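Local coordinates for UPF0255 protein frsA (PDB 4I4C) that belongs to an alpha/beta-hydrolase family of FrsA-like esterases and probably hydrolyses carboxylic esters, at residues D228-G233 with Y244-Q249. Residues are numbered along the deposited sequence; the frame is centred on the assembly and turned at random.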
ATOM      1  N   ASP A 228      -2.661  -8.331   0.766  1.00 21.10           N
ATOM      2  CA  ASP A 228      -1.262  -7.914   0.704  1.00 25.23           C
ATOM      3  C   ASP A 228      -0.496  -8.623  -0.426  1.00 20.78           C
ATOM      4  O   ASP A 228      -0.531  -9.854  -0.538  1.00 23.61           O
ATOM      5  CB  ASP A 228      -0.567  -8.225   2.035  1.00 23.70           C
ATOM      6  CG  ASP A 228      -0.975  -7.274   3.162  1.00 20.96           C
ATOM      7  OD1 ASP A 228      -0.892  -6.042   2.967  1.00 16.95           O
ATOM      8  OD2 ASP A 228      -1.376  -7.768   4.244  1.00 19.28           O
ATOM      9  N   MET A 229       0.205  -7.844  -1.246  1.00 21.47           N
ATOM     10  CA  MET A 229       1.125  -8.371  -2.260  1.00 18.46           C
ATOM     11  C   MET A 229       2.128  -9.319  -1.605  1.00 15.76           C
ATOM     12  O   MET A 229       2.414  -9.180  -0.415  1.00 19.99           O
ATOM     13  CB  MET A 229       1.911  -7.223  -2.905  1.00 20.57           C
ATOM     14  CG  MET A 229       1.096  -6.283  -3.758  1.00 25.77           C
ATOM     15  SD  MET A 229       0.759  -7.057  -5.348  1.00 42.62           S
ATOM     16  CE  MET A 229       2.361  -6.879  -6.137  1.00 53.00           C
ATOM     17  N   PRO A 230       2.673 -10.279  -2.371  1.00 17.88           N
ATOM     18  CA  PRO A 230       3.716 -11.155  -1.809  1.00 22.54           C
ATOM     19  C   PRO A 230       4.881 -10.356  -1.206  1.00 21.36           C
ATOM     20  O   PRO A 230       5.311  -9.396  -1.846  1.00 28.53           O
ATOM     21  CB  PRO A 230       4.189 -11.960  -3.025  1.00 21.65           C
ATOM     22  CG  PRO A 230       3.014 -11.974  -3.942  1.00 23.80           C
ATOM     23  CD  PRO A 230       2.290 -10.671  -3.738  1.00 20.72           C
ATOM     24  N   SER A 231       5.333 -10.747  -0.006  1.00 20.01           N
ATOM     25  CA  SER A 231       6.447 -10.136   0.768  1.00 23.25           C
ATOM     26  C   SER A 231       5.979  -9.014   1.686  1.00 27.91           C
ATOM     27  O   SER A 231       6.739  -8.527   2.535  1.00 27.39           O
ATOM     28  CB  SER A 231       7.587  -9.628  -0.122  1.00 22.56           C
ATOM     29  OG  SER A 231       7.205  -8.438  -0.794  1.00 20.19           O
ATOM     30  N   VAL A 232       4.722  -8.611   1.508  1.00 30.49           N
ATOM     31  CA  VAL A 232       4.126  -7.508   2.260  1.00 19.76           C
ATOM     32  C   VAL A 232       3.134  -8.007   3.308  1.00 19.35           C
ATOM     33  O   VAL A 232       2.282  -8.849   3.007  1.00 20.13           O
ATOM     34  CB  VAL A 232       3.360  -6.551   1.309  1.00 26.54           C
ATOM     35  CG1 VAL A 232       2.602  -5.487   2.101  1.00 26.53           C
ATOM     36  CG2 VAL A 232       4.303  -5.908   0.307  1.00 21.77           C
ATOM     37  N   GLY A 233       3.242  -7.471   4.527  1.00 19.47           N
ATOM     38  CA  GLY A 233       2.293  -7.720   5.605  1.00 16.89           C
ATOM     39  C   GLY A 233       2.008  -9.175   5.921  1.00 16.64           C
ATOM     40  O   GLY A 233       2.927  -9.958   6.165  1.00 21.74           O
ATOM     41  N   TYR A 244       3.808 -12.287  -9.607  1.00 34.30           N
ATOM     42  CA  TYR A 244       3.467 -11.607  -8.361  1.00 29.39           C
ATOM     43  C   TYR A 244       1.966 -11.347  -8.228  1.00 27.10           C
ATOM     44  O   TYR A 244       1.521 -10.711  -7.274  1.00 34.33           O
ATOM     45  CB  TYR A 244       4.300 -10.326  -8.174  1.00 24.44           C
ATOM     46  CG  TYR A 244       4.292  -9.348  -9.338  1.00 22.54           C
ATOM     47  CD1 TYR A 244       5.448  -9.098 -10.080  1.00 27.47           C
ATOM     48  CD2 TYR A 244       3.136  -8.650  -9.679  1.00 26.74           C
ATOM     49  CE1 TYR A 244       5.441  -8.192 -11.158  1.00 32.28           C
ATOM     50  CE2 TYR A 244       3.120  -7.745 -10.744  1.00 33.50           C
ATOM     51  CZ  TYR A 244       4.273  -7.520 -11.483  1.00 36.29           C
ATOM     52  OH  TYR A 244       4.246  -6.616 -12.536  1.00 29.64           O
ATOM     53  N   SER A 245       1.190 -11.855  -9.183  1.00 26.52           N
ATOM     54  CA  SER A 245      -0.268 -11.759  -9.119  1.00 27.36           C
ATOM     55  C   SER A 245      -0.823 -13.044  -8.504  1.00 28.97           C
ATOM     56  O   SER A 245      -2.025 -13.168  -8.255  1.00 24.43           O
ATOM     57  CB  SER A 245      -0.860 -11.529 -10.517  1.00 26.72           C
ATOM     58  OG  SER A 245      -0.418 -12.515 -11.438  1.00 28.54           O
ATOM     59  N   ARG A 246       0.101 -13.976  -8.270  1.00 24.14           N
ATOM     60  CA  ARG A 246      -0.101 -15.301  -7.680  1.00 22.75           C
ATOM     61  C   ARG A 246      -1.200 -15.397  -6.619  1.00 20.31           C
ATOM     62  O   ARG A 246      -2.090 -16.241  -6.700  1.00 22.52           O
ATOM     63  CB  ARG A 246       1.222 -15.700  -7.012  1.00 38.61           C
ATOM     64  CG  ARG A 246       1.596 -17.149  -7.070  1.00 47.79           C
ATOM     65  CD  ARG A 246       3.119 -17.297  -7.004  1.00 49.56           C
ATOM     66  NE  ARG A 246       3.671 -17.332  -5.645  1.00 44.51           N
ATOM     67  CZ  ARG A 246       4.313 -16.326  -5.056  1.00 38.83           C
ATOM     68  NH1 ARG A 246       4.479 -15.172  -5.696  1.00 44.35           N
ATOM     69  NH2 ARG A 246       4.795 -16.476  -3.821  1.00 29.23           N
ATOM     70  N   LEU A 247      -1.097 -14.555  -5.593  1.00 20.54           N
ATOM     71  CA  LEU A 247      -1.972 -14.656  -4.436  1.00 21.29           C
ATOM     72  C   LEU A 247      -3.368 -14.145  -4.772  1.00 24.51           C
ATOM     73  O   LEU A 247      -4.371 -14.686  -4.306  1.00 19.00           O
ATOM     74  CB  LEU A 247      -1.374 -13.884  -3.247  1.00 23.92           C
ATOM     75  CG  LEU A 247       0.068 -14.181  -2.818  1.00 18.74           C
ATOM     76  CD1 LEU A 247       0.451 -13.377  -1.553  1.00 17.19           C
ATOM     77  CD2 LEU A 247       0.293 -15.659  -2.578  1.00 20.34           C
ATOM     78  N   HIS A 248      -3.432 -13.109  -5.600  1.00 26.63           N
ATOM     79  CA  HIS A 248      -4.721 -12.581  -6.042  1.00 25.65           C
ATOM     80  C   HIS A 248      -5.524 -13.571  -6.891  1.00 24.03           C
ATOM     81  O   HIS A 248      -6.763 -13.612  -6.824  1.00 21.12           O
ATOM     82  CB  HIS A 248      -4.515 -11.268  -6.786  1.00 28.11           C
ATOM     83  CG  HIS A 248      -3.905 -10.198  -5.937  1.00 23.26           C
ATOM     84  ND1 HIS A 248      -2.544 -10.022  -5.832  1.00 26.24           N
ATOM     85  CD2 HIS A 248      -4.473  -9.275  -5.127  1.00 26.94           C
ATOM     86  CE1 HIS A 248      -2.299  -9.020  -5.004  1.00 33.07           C
ATOM     87  NE2 HIS A 248      -3.452  -8.547  -4.567  1.00 28.99           N
ATOM     88  N   GLN A 249      -4.814 -14.369  -7.686  1.00 21.90           N
ATOM     89  CA  GLN A 249      -5.456 -15.363  -8.534  1.00 23.38           C
ATOM     90  C   GLN A 249      -6.098 -16.420  -7.654  1.00 23.11           C
ATOM     91  O   GLN A 249      -7.221 -16.871  -7.913  1.00 23.56           O
ATOM     92  CB  GLN A 249      -4.432 -16.001  -9.463  1.00 31.11           C
ATOM     93  CG  GLN A 249      -4.994 -17.112 -10.308  1.00 38.17           C
ATOM     94  CD  GLN A 249      -4.392 -17.119 -11.679  1.00 47.39           C
ATOM     95  OE1 GLN A 249      -3.168 -17.047 -11.831  1.00 50.46           O
ATOM     96  NE2 GLN A 249      -5.245 -17.180 -12.698  1.00 45.34           N
TER
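Pro230 and Met229 meet Tyr244, Leu247 and His248 in a worked example of how a loop can be packed against the helix that follows it and the residues leading into it: no hydrogen bond crosses, and the segments meet through van der Waals packing and one oblique sulfur-aromatic approach. The side chain of Met229 is the instructive one. Its CB leaves the backbone heading away from 244-249, and CG lies beside the backbone N, anti to the carbonyl carbon (chi1 -68°). The bend at chi2 (-77°) brings SD to 3.7 Å from CE1 of His248, the two side chains crossing at about a right angle. The bend at chi3 (-76°) sets CE 4.0 Å from CD2 of Tyr244, oblique to the ring; these side chains lie side by side and point the same way.

Pro230 faces 244-249 directly, as second residue of a type II beta turn from Met229 to Val232. Its CG sits 3.8 Å from CD1 of Leu247, the side chains sliding past each other in opposite directions, while its CD rests 3.6 Å from the carbonyl O of Tyr244. The same CG lies 3.9 Å from NH1 of Arg246, whose guanidinium bonds Asp243 O through NH1, Pro239 O through NH2 and Glu176, in a salt bridge, through NE.

Met229, about 7 Å from the bound hexanoic acid, also touches Phe273 of that ligand's pocket. NE2 of His248 is hydrogen-bonded to Ser199, at the end of strand 193-199. Helix 273-284 packs on Met229 and His248, and Phe175 of strand 167-175 touches Arg246 and Leu247.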